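Local coordinates for tRNA (cytosine(38)-C(5))-methyltransferase (Schizosaccharomyces pombe, PDB 6FDF), which methylates carbon 5 of cytosine 38 in the anticodon loop of tRNA(Asp), using S-adenosyl-L-methionine as methyl donor, at residues R10-H24 with I32-A46. Sequence-based numbering, arbitrary orientation.
With SAH (S-adenosyl-L-homocysteine), chain E.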
loop_
_atom_site.group_PDB
_atom_site.type_symbol
_atom_site.label_atom_id
_atom_site.label_comp_id
_atom_site.label_asym_id
_atom_site.label_seq_id
_atom_site.Cartn_x
_atom_site.Cartn_y
_atom_site.Cartn_z
ATOM N N ARG A 10 7.451 20.444 -15.179
ATOM C CA ARG A 10 7.031 19.573 -14.089
ATOM C C ARG A 10 6.531 18.245 -14.642
ATOM O O ARG A 10 6.133 18.154 -15.804
ATOM C CB ARG A 10 5.952 20.246 -13.244
ATOM C CG ARG A 10 6.450 21.480 -12.499
ATOM C CD ARG A 10 5.332 22.175 -11.745
ATOM N NE ARG A 10 4.811 21.357 -10.653
ATOM C CZ ARG A 10 5.366 21.279 -9.448
ATOM N NH1 ARG A 10 6.471 21.961 -9.180
ATOM N NH2 ARG A 10 4.820 20.514 -8.513
ATOM N N LEU A 11 6.541 17.218 -13.798
ATOM C CA LEU A 11 6.222 15.860 -14.219
ATOM C C LEU A 11 4.720 15.622 -14.106
ATOM O O LEU A 11 4.149 15.739 -13.015
ATOM C CB LEU A 11 6.992 14.849 -13.369
ATOM C CG LEU A 11 6.783 13.364 -13.676
ATOM C CD1 LEU A 11 7.368 13.014 -15.031
ATOM C CD2 LEU A 11 7.398 12.501 -12.586
ATOM N N ARG A 12 4.087 15.268 -15.224
ATOM C CA ARG A 12 2.672 14.912 -15.216
ATOM C C ARG A 12 2.540 13.439 -14.844
ATOM O O ARG A 12 3.132 12.575 -15.500
ATOM C CB ARG A 12 2.037 15.196 -16.577
ATOM C CG ARG A 12 2.039 16.678 -16.963
ATOM C CD ARG A 12 1.573 16.882 -18.410
ATOM N NE ARG A 12 0.208 16.410 -18.661
ATOM C CZ ARG A 12 -0.894 17.117 -18.406
ATOM N NH1 ARG A 12 -0.811 18.329 -17.865
ATOM N NH2 ARG A 12 -2.088 16.608 -18.683
ATOM N N VAL A 13 1.757 13.155 -13.803
ATOM C CA VAL A 13 1.622 11.813 -13.241
ATOM C C VAL A 13 0.175 11.356 -13.340
ATOM O O VAL A 13 -0.750 12.114 -13.025
ATOM C CB VAL A 13 2.093 11.770 -11.775
ATOM C CG1 VAL A 13 2.023 10.339 -11.239
ATOM C CG2 VAL A 13 3.495 12.331 -11.647
ATOM N N LEU A 14 -0.019 10.107 -13.762
ATOM C CA LEU A 14 -1.328 9.460 -13.746
ATOM C C LEU A 14 -1.319 8.413 -12.639
ATOM O O LEU A 14 -0.479 7.510 -12.646
ATOM C CB LEU A 14 -1.634 8.820 -15.098
ATOM C CG LEU A 14 -2.940 8.036 -15.223
ATOM C CD1 LEU A 14 -4.140 8.965 -15.046
ATOM C CD2 LEU A 14 -2.988 7.315 -16.560
ATOM N N GLU A 15 -2.253 8.527 -11.702
ATOM C CA GLU A 15 -2.255 7.707 -10.488
ATOM C C GLU A 15 -3.441 6.743 -10.570
ATOM O O GLU A 15 -4.558 7.078 -10.178
ATOM C CB GLU A 15 -2.313 8.620 -9.258
ATOM C CG GLU A 15 -2.166 7.944 -7.911
ATOM C CD GLU A 15 -2.208 8.948 -6.771
ATOM O OE1 GLU A 15 -2.105 8.521 -5.600
ATOM O OE2 GLU A 15 -2.344 10.165 -7.045
ATOM N N LEU A 16 -3.188 5.547 -11.099
ATOM C CA LEU A 16 -4.235 4.552 -11.316
ATOM C C LEU A 16 -4.417 3.686 -10.076
ATOM O O LEU A 16 -3.437 3.326 -9.414
ATOM C CB LEU A 16 -3.880 3.669 -12.512
ATOM C CG LEU A 16 -3.704 4.401 -13.844
ATOM C CD1 LEU A 16 -3.069 3.496 -14.883
ATOM C CD2 LEU A 16 -5.050 4.919 -14.323
ATOM N N TYR A 17 -5.671 3.312 -9.796
ATOM C CA TYR A 17 -6.021 2.594 -8.564
ATOM C C TYR A 17 -5.563 3.407 -7.349
ATOM O O TYR A 17 -4.817 2.931 -6.490
ATOM C CB TYR A 17 -5.408 1.181 -8.519
ATOM C CG TYR A 17 -5.555 0.294 -9.748
ATOM C CD1 TYR A 17 -4.611 0.323 -10.773
ATOM C CD2 TYR A 17 -6.603 -0.619 -9.852
ATOM C CE1 TYR A 17 -4.721 -0.509 -11.878
ATOM C CE2 TYR A 17 -6.727 -1.451 -10.963
ATOM C CZ TYR A 17 -5.776 -1.394 -11.966
ATOM O OH TYR A 17 -5.864 -2.231 -13.050
ATOM N N SER A 18 -6.025 4.660 -7.301
ATOM C CA SER A 18 -5.405 5.658 -6.434
ATOM C C SER A 18 -5.724 5.461 -4.955
ATOM O O SER A 18 -4.934 5.884 -4.103
ATOM C CB SER A 18 -5.840 7.057 -6.858
ATOM O OG SER A 18 -7.215 7.083 -7.202
ATOM N N GLY A 19 -6.858 4.849 -4.625
ATOM C CA GLY A 19 -7.177 4.645 -3.215
ATOM C C GLY A 19 -7.224 5.971 -2.473
ATOM O O GLY A 19 -7.802 6.952 -2.951
ATOM N N ILE A 20 -6.584 6.026 -1.303
ATOM C CA ILE A 20 -6.563 7.277 -0.550
ATOM C C ILE A 20 -5.306 8.076 -0.881
ATOM O O ILE A 20 -4.988 9.058 -0.201
ATOM C CB ILE A 20 -6.674 7.031 0.966
ATOM C CG1 ILE A 20 -5.489 6.198 1.466
ATOM C CG2 ILE A 20 -8.000 6.365 1.309
ATOM C CD1 ILE A 20 -5.484 5.990 2.970
ATOM N N GLY A 21 -4.609 7.700 -1.949
ATOM C CA GLY A 21 -3.516 8.521 -2.434
ATOM C C GLY A 21 -2.154 8.236 -1.845
ATOM O O GLY A 21 -1.328 9.157 -1.757
ATOM N N GLY A 22 -1.891 6.992 -1.437
ATOM C CA GLY A 22 -0.556 6.644 -0.977
ATOM C C GLY A 22 0.530 7.062 -1.950
ATOM O O GLY A 22 1.570 7.580 -1.540
ATOM N N MET A 23 0.304 6.847 -3.257
ATOM C CA MET A 23 1.314 7.212 -4.253
ATOM C C MET A 23 1.569 8.713 -4.263
ATOM O O MET A 23 2.717 9.156 -4.392
ATOM C CB MET A 23 0.891 6.750 -5.652
ATOM C CG MET A 23 0.807 5.248 -5.872
ATOM S SD MET A 23 2.442 4.473 -5.848
ATOM C CE MET A 23 2.003 2.792 -6.275
ATOM N N HIS A 24 0.507 9.513 -4.133
ATOM C CA HIS A 24 0.672 10.959 -4.073
ATOM C C HIS A 24 1.472 11.358 -2.837
ATOM O O HIS A 24 2.362 12.214 -2.911
ATOM C CB HIS A 24 -0.709 11.622 -4.089
ATOM C CG HIS A 24 -0.690 13.099 -4.347
ATOM N ND1 HIS A 24 -1.768 13.764 -4.894
ATOM C CD2 HIS A 24 0.259 14.041 -4.126
ATOM C CE1 HIS A 24 -1.481 15.050 -5.007
ATOM N NE2 HIS A 24 -0.259 15.245 -4.546
ATOM N N ILE A 32 9.270 15.200 -5.496
ATOM C CA ILE A 32 9.076 15.193 -6.942
ATOM C C ILE A 32 8.191 16.382 -7.290
ATOM O O ILE A 32 7.078 16.499 -6.755
ATOM C CB ILE A 32 8.451 13.872 -7.422
ATOM C CG1 ILE A 32 9.284 12.681 -6.947
ATOM C CG2 ILE A 32 8.310 13.860 -8.933
ATOM C CD1 ILE A 32 10.769 12.799 -7.261
ATOM N N PRO A 33 8.636 17.286 -8.157
ATOM C CA PRO A 33 7.729 18.327 -8.657
ATOM C C PRO A 33 6.689 17.719 -9.580
ATOM O O PRO A 33 6.836 17.752 -10.804
ATOM C CB PRO A 33 8.666 19.284 -9.402
ATOM C CG PRO A 33 9.812 18.421 -9.826
ATOM C CD PRO A 33 9.988 17.399 -8.734
ATOM N N ALA A 34 5.631 17.163 -8.998
ATOM C CA ALA A 34 4.708 16.300 -9.718
ATOM C C ALA A 34 3.326 16.928 -9.723
ATOM O O ALA A 34 2.849 17.409 -8.691
ATOM C CB ALA A 34 4.652 14.903 -9.091
ATOM N N ASP A 35 2.695 16.925 -10.885
ATOM C CA ASP A 35 1.299 17.309 -11.027
ATOM C C ASP A 35 0.513 16.034 -11.302
ATOM O O ASP A 35 0.599 15.476 -12.400
ATOM C CB ASP A 35 1.122 18.329 -12.148
ATOM C CG ASP A 35 2.023 19.542 -11.983
ATOM O OD1 ASP A 35 2.340 19.901 -10.827
ATOM O OD2 ASP A 35 2.418 20.134 -13.010
ATOM N N ILE A 36 -0.223 15.556 -10.297
ATOM C CA ILE A 36 -1.145 14.446 -10.514
ATOM C C ILE A 36 -2.245 14.955 -11.431
ATOM O O ILE A 36 -3.131 15.708 -11.004
ATOM C CB ILE A 36 -1.731 13.899 -9.196
ATOM C CG1 ILE A 36 -0.623 13.449 -8.244
ATOM C CG2 ILE A 36 -2.682 12.736 -9.475
ATOM C CD1 ILE A 36 0.271 12.418 -8.818
ATOM N N VAL A 37 -2.172 14.581 -12.707
ATOM C CA VAL A 37 -3.172 15.027 -13.669
ATOM C C VAL A 37 -4.530 14.429 -13.333
ATOM O O VAL A 37 -5.568 15.103 -13.421
ATOM C CB VAL A 37 -2.718 14.664 -15.094
ATOM C CG1 VAL A 37 -3.830 14.918 -16.099
ATOM C CG2 VAL A 37 -1.468 15.444 -15.460
ATOM N N CYS A 38 -4.545 13.159 -12.943
ATOM C CA CYS A 38 -5.777 12.471 -12.600
ATOM C C CYS A 38 -5.428 11.319 -11.675
ATOM O O CYS A 38 -4.380 10.686 -11.830
ATOM C CB CYS A 38 -6.508 11.941 -13.841
ATOM S SG CYS A 38 -8.233 11.445 -13.539
ATOM N N ALA A 39 -6.311 11.062 -10.721
ATOM C CA ALA A 39 -6.265 9.876 -9.878
ATOM C C ALA A 39 -7.547 9.104 -10.147
ATOM O O ALA A 39 -8.632 9.688 -10.123
ATOM C CB ALA A 39 -6.142 10.253 -8.403
ATOM N N ILE A 40 -7.430 7.817 -10.455
ATOM C CA ILE A 40 -8.586 7.035 -10.891
ATOM C C ILE A 40 -8.836 5.909 -9.903
ATOM O O ILE A 40 -7.942 5.095 -9.638
ATOM C CB ILE A 40 -8.388 6.477 -12.306
ATOM C CG1 ILE A 40 -8.203 7.626 -13.299
ATOM C CG2 ILE A 40 -9.587 5.636 -12.704
ATOM C CD1 ILE A 40 -8.109 7.179 -14.738
ATOM N N ASP A 41 -10.058 5.851 -9.376
ATOM C CA ASP A 41 -10.475 4.760 -8.509
ATOM C C ASP A 41 -11.983 4.616 -8.631
ATOM O O ASP A 41 -12.706 5.603 -8.789
ATOM C CB ASP A 41 -10.055 5.002 -7.050
ATOM C CG ASP A 41 -10.006 3.720 -6.230
ATOM O OD1 ASP A 41 -11.062 3.071 -6.069
ATOM O OD2 ASP A 41 -8.904 3.361 -5.752
ATOM N N ILE A 42 -12.450 3.370 -8.546
ATOM C CA ILE A 42 -13.877 3.079 -8.655
ATOM C C ILE A 42 -14.597 3.220 -7.321
ATOM O O ILE A 42 -15.837 3.282 -7.298
ATOM C CB ILE A 42 -14.049 1.665 -9.247
ATOM C CG1 ILE A 42 -15.449 1.471 -9.824
ATOM C CG2 ILE A 42 -13.724 0.599 -8.197
ATOM C CD1 ILE A 42 -15.633 0.132 -10.503
ATOM N N ASN A 43 -13.861 3.300 -6.215
ATOM C CA ASN A 43 -14.443 3.327 -4.880
ATOM C C ASN A 43 -14.714 4.778 -4.498
ATOM O O ASN A 43 -13.760 5.530 -4.251
ATOM C CB ASN A 43 -13.491 2.669 -3.881
ATOM C CG ASN A 43 -14.050 2.606 -2.458
ATOM O OD1 ASN A 43 -14.843 3.442 -2.039
ATOM N ND2 ASN A 43 -13.621 1.601 -1.711
ATOM N N PRO A 44 -15.974 5.221 -4.439
ATOM C CA PRO A 44 -16.228 6.629 -4.082
ATOM C C PRO A 44 -15.785 6.997 -2.672
ATOM O O PRO A 44 -15.492 8.173 -2.420
ATOM C CB PRO A 44 -17.747 6.769 -4.254
ATOM C CG PRO A 44 -18.276 5.380 -4.132
ATOM C CD PRO A 44 -17.216 4.469 -4.680
ATOM N N GLN A 45 -15.718 6.042 -1.741
ATOM C CA GLN A 45 -15.208 6.369 -0.412
ATOM C C GLN A 45 -13.723 6.715 -0.467
ATOM O O GLN A 45 -13.273 7.651 0.203
ATOM C CB GLN A 45 -15.470 5.219 0.560
ATOM C CG GLN A 45 -16.949 4.992 0.840
ATOM C CD GLN A 45 -17.191 3.985 1.944
ATOM O OE1 GLN A 45 -17.473 4.356 3.085
ATOM N NE2 GLN A 45 -17.079 2.703 1.613
ATOM N N ALA A 46 -12.947 5.962 -1.253
ATOM C CA ALA A 46 -11.538 6.298 -1.444
ATOM C C ALA A 46 -11.400 7.676 -2.074
ATOM O O ALA A 46 -10.574 8.494 -1.646
ATOM C CB ALA A 46 -10.858 5.244 -2.315
HETATM N N SAH E . -2.733 2.220 -3.887
HETATM C CA SAH E . -3.895 2.813 -3.264
HETATM C CB SAH E . -5.000 1.780 -3.026
HETATM C CG SAH E . -4.913 0.625 -4.021
HETATM S SD SAH E . -5.934 -0.745 -3.568
HETATM C C SAH E . -3.503 3.480 -1.984
HETATM O O SAH E . -2.289 3.512 -1.683
HETATM O OXT SAH E . -4.411 3.984 -1.289
HETATM C "C5'" SAH E . -6.618 -0.993 -5.168
HETATM C "C4'" SAH E . -7.599 0.138 -5.479
HETATM O "O4'" SAH E . -7.989 -0.003 -6.833
HETATM C "C3'" SAH E . -8.862 0.107 -4.618
HETATM O "O3'" SAH E . -9.086 1.390 -4.037
HETATM C "C2'" SAH E . -9.991 -0.176 -5.613
HETATM O "O2'" SAH E . -11.165 0.593 -5.327
HETATM C "C1'" SAH E . -9.378 0.251 -6.941
HETATM N N9 SAH E . -9.846 -0.524 -8.109
HETATM C C8 SAH E . -9.956 -1.864 -8.216
HETATM N N7 SAH E . -10.417 -2.208 -9.443
HETATM C C5 SAH E . -10.611 -1.077 -10.151
HETATM C C6 SAH E . -11.080 -0.729 -11.507
HETATM N N6 SAH E . -11.447 -1.691 -12.381
HETATM N N1 SAH E . -11.125 0.586 -11.828
HETATM C C2 SAH E . -10.761 1.551 -10.964
HETATM N N3 SAH E . -10.325 1.305 -9.715
HETATM C C4 SAH E . -10.238 0.029 -9.259
#
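Ile36 of strand 34-41 and Val13 of strand 11-16 cross at a slant on one face of a parallel strand pair, Ile36 CD1 lying 3.5 Å from Val13 CB. With CG1 beside its backbone N (chi1 -57°), Ile36 also lifts that methylene over a face of the His24 ring, a CH-pi contact 3.8 Å from the ring centroid, while its CG2 rests against Glu15 OE2. The hydroxyl of Tyr50, in helix 44-54, ties Glu15 OE2 to His24 ND1. Beneath these side chains, backbone hydrogen bonds alternate from Leu11 to Glu15 on one strand and from Pro33 to Ile40 on the other. An extra residue around Val37 shifts the register, so that Val13 faces Ile36 but Glu15 faces Ala39.

Arg10 closes the outer end. Its chain bends at chi3 (66°) to bring NE, in the guanidinium plane, to the syn side of Asp35 OD1 at 2.9 Å, a nearly straight hydrogen bond that forms part of a salt bridge; NH2 adds a weak bond to the same oxygen, and Pro33 CB covers one guanidinium face. Arg12 leaves the sheet on the face opposite Val13, and Val37 CG2 sits 3.4 Å from its CZ, over the centre of a guanidinium held by the carbonyls of Phe74 and Asp75.

At the other end, Asp41 takes the ribose hydroxyls of SAH, O2' on OD1 and O3' on OD2, each at 2.6 Å. Gly19 N also reaches OD2, at 2.8 Å, and Asn43 N closes an Asx turn on OD1. An asparagine here would probably leave one ribose hydroxyl, and with it either Gly19 N or Asn43 N, without its acceptor. This is the first beta-alpha-beta unit of a Rossmann-like class I methyltransferase: the glycine-rich loop cradles the cofactor's amino-acid end, and the acidic residue near the C-terminal end of the second strand grips its ribose.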